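Local atomic coordinates of BvnE (Penicillium brevicompactum, PDB entry 6U9I), a protein that probably catalyses, as an isomerase of the pinacolase type, a stereoselective semipinacol rearrangement in the fungal assembly of brevianamides. Residues A[20-25]-A[97-102]. Residues are numbered along the deposited sequence; the frame is centred on the assembly and turned at random.
Sequences VSAHRW and VVMHLA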
loop_
_atom_site.group_PDB
_atom_site.type_symbol
_atom_site.label_atom_id
_atom_site.label_comp_id
_atom_site.label_asym_id
_atom_site.label_seq_id
_atom_site.Cartn_x
_atom_site.Cartn_y
_atom_site.Cartn_z
ATOM N N VAL A 20 0.544 -12.572 -14.824
ATOM C CA VAL A 20 -0.571 -12.706 -15.759
ATOM C C VAL A 20 -1.908 -12.610 -15.031
ATOM O O VAL A 20 -2.831 -11.926 -15.491
ATOM C CB VAL A 20 -0.446 -14.021 -16.553
ATOM C CG1 VAL A 20 -1.766 -14.378 -17.208
ATOM C CG2 VAL A 20 0.669 -13.900 -17.593
ATOM N N SER A 21 -2.042 -13.280 -13.880
ATOM C CA SER A 21 -3.319 -13.184 -13.168
ATOM C C SER A 21 -3.542 -11.813 -12.548
ATOM O O SER A 21 -4.695 -11.373 -12.443
ATOM C CB SER A 21 -3.452 -14.273 -12.098
ATOM O OG SER A 21 -3.178 -15.547 -12.638
ATOM N N ALA A 22 -2.477 -11.127 -12.117
ATOM C CA ALA A 22 -2.657 -9.764 -11.624
ATOM C C ALA A 22 -3.081 -8.829 -12.751
ATOM O O ALA A 22 -3.953 -7.969 -12.567
ATOM C CB ALA A 22 -1.370 -9.257 -10.966
ATOM N N HIS A 23 -2.481 -8.977 -13.934
ATOM C CA HIS A 23 -2.917 -8.139 -15.043
ATOM C C HIS A 23 -4.318 -8.508 -15.500
ATOM O O HIS A 23 -5.073 -7.631 -15.938
ATOM C CB HIS A 23 -1.917 -8.225 -16.197
ATOM C CG HIS A 23 -0.702 -7.372 -15.986
ATOM N ND1 HIS A 23 -0.770 -5.997 -15.883
ATOM C CD2 HIS A 23 0.604 -7.695 -15.837
ATOM C CE1 HIS A 23 0.445 -5.513 -15.685
ATOM N NE2 HIS A 23 1.296 -6.522 -15.651
ATOM N N ARG A 24 -4.698 -9.784 -15.389
ATOM C CA ARG A 24 -6.075 -10.143 -15.703
ATOM C C ARG A 24 -7.040 -9.476 -14.740
ATOM O O ARG A 24 -8.120 -9.024 -15.143
ATOM C CB ARG A 24 -6.255 -11.662 -15.684
ATOM C CG ARG A 24 -7.678 -12.101 -16.046
ATOM C CD ARG A 24 -7.800 -13.610 -15.995
ATOM N NE ARG A 24 -7.459 -14.102 -14.662
ATOM C CZ ARG A 24 -7.395 -15.388 -14.332
ATOM N NH1 ARG A 24 -7.068 -15.736 -13.095
ATOM N NH2 ARG A 24 -7.659 -16.322 -15.243
ATOM N N TRP A 25 -6.669 -9.413 -13.453
ATOM C CA TRP A 25 -7.515 -8.727 -12.484
ATOM C C TRP A 25 -7.701 -7.261 -12.866
ATOM O O TRP A 25 -8.816 -6.733 -12.806
ATOM C CB TRP A 25 -6.912 -8.862 -11.083
ATOM C CG TRP A 25 -7.733 -8.218 -10.014
ATOM C CD1 TRP A 25 -8.857 -8.727 -9.429
ATOM C CD2 TRP A 25 -7.498 -6.940 -9.395
ATOM N NE1 TRP A 25 -9.338 -7.849 -8.480
ATOM C CE2 TRP A 25 -8.521 -6.745 -8.443
ATOM C CE3 TRP A 25 -6.519 -5.944 -9.551
ATOM C CZ2 TRP A 25 -8.601 -5.594 -7.654
ATOM C CZ3 TRP A 25 -6.604 -4.796 -8.759
ATOM C CH2 TRP A 25 -7.634 -4.637 -7.826
ATOM N N VAL A 97 0.710 -10.623 -4.994
ATOM C CA VAL A 97 1.146 -9.564 -5.909
ATOM C C VAL A 97 0.703 -8.230 -5.330
ATOM O O VAL A 97 -0.484 -8.044 -5.043
ATOM C CB VAL A 97 0.567 -9.737 -7.326
ATOM C CG1 VAL A 97 1.054 -8.582 -8.244
ATOM C CG2 VAL A 97 0.967 -11.090 -7.903
ATOM N N VAL A 98 1.646 -7.296 -5.182
ATOM C CA VAL A 98 1.355 -5.962 -4.655
ATOM C C VAL A 98 1.430 -4.960 -5.800
ATOM O O VAL A 98 2.372 -5.004 -6.595
ATOM C CB VAL A 98 2.338 -5.586 -3.535
ATOM C CG1 VAL A 98 2.052 -4.173 -3.018
ATOM C CG2 VAL A 98 2.233 -6.604 -2.394
ATOM N N MET A 99 0.449 -4.057 -5.882
ATOM C CA MET A 99 0.424 -3.065 -6.953
ATOM C C MET A 99 0.014 -1.704 -6.420
ATOM O O MET A 99 -0.975 -1.573 -5.693
ATOM C CB MET A 99 -0.521 -3.472 -8.084
ATOM C CG MET A 99 -0.014 -4.701 -8.843
ATOM S SD MET A 99 -1.016 -5.110 -10.270
ATOM C CE MET A 99 -2.557 -5.564 -9.487
ATOM N N HIS A 100 0.775 -0.695 -6.821
ATOM C CA HIS A 100 0.473 0.701 -6.542
ATOM C C HIS A 100 -0.345 1.223 -7.717
ATOM O O HIS A 100 0.154 1.269 -8.842
ATOM C CB HIS A 100 1.789 1.459 -6.380
ATOM C CG HIS A 100 1.647 2.839 -5.829
ATOM N ND1 HIS A 100 2.681 3.752 -5.874
ATOM C CD2 HIS A 100 0.612 3.467 -5.221
ATOM C CE1 HIS A 100 2.287 4.886 -5.318
ATOM N NE2 HIS A 100 1.036 4.741 -4.913
ATOM N N LEU A 101 -1.604 1.592 -7.469
ATOM C CA LEU A 101 -2.580 1.820 -8.529
ATOM C C LEU A 101 -3.190 3.209 -8.446
ATOM O O LEU A 101 -3.335 3.783 -7.365
ATOM C CB LEU A 101 -3.733 0.804 -8.467
ATOM C CG LEU A 101 -3.386 -0.684 -8.549
ATOM C CD1 LEU A 101 -4.652 -1.540 -8.423
ATOM C CD2 LEU A 101 -2.630 -1.027 -9.833
ATOM N N ALA A 102 -3.591 3.718 -9.610
ATOM C CA ALA A 102 -4.401 4.921 -9.725
ATOM C C ALA A 102 -5.736 4.562 -10.359
ATOM O O ALA A 102 -5.787 3.780 -11.317
ATOM C CB ALA A 102 -3.699 5.979 -10.589
#
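Helix-on-sheet packing in an alpha+beta fold, with helix 14-31 packing obliquely on one face of the mixed sheet, is the setting of the contact between residues 20-25 and 97-102. The axes of these two short segments approach to 9.7 Å at a signed crossing angle of -44°, so helix and strand run obliquely in the same general sense. No hydrogen bond links them, and every close approach involves an apolar side chain. Ala22 gives the nearest backbone approach, its CA 6.9 Å from Val97 CA, and its methyl CB lies 3.7 Å from Val97 CG1, the branch anti to the backbone N of Val97. One turn on, Trp25 extends its indole with CG anti to its own N (chi1 -178°). Leu101 CD1 lies at the edge of that ring, in its plane, 3.8 Å from Trp25 CZ3. Met99 fills the middle: bent at chi3 (-66°), it brings its terminal methyl CE to 4.0 Å from Trp25 CE3, obliquely to the ring, and to 4.2 Å from Ala22 CB. Val97, Met99 and Leu101 thus form the helix-facing row of strand 96-107, whereas Val98 on its other face packs on Val98 of the second subunit. Leu80 and Leu82 of strand 78-82 and Leu120 of strand 110-122 flank this row, and Leu18 and Leu26 extend the helix side of the same apolar layer.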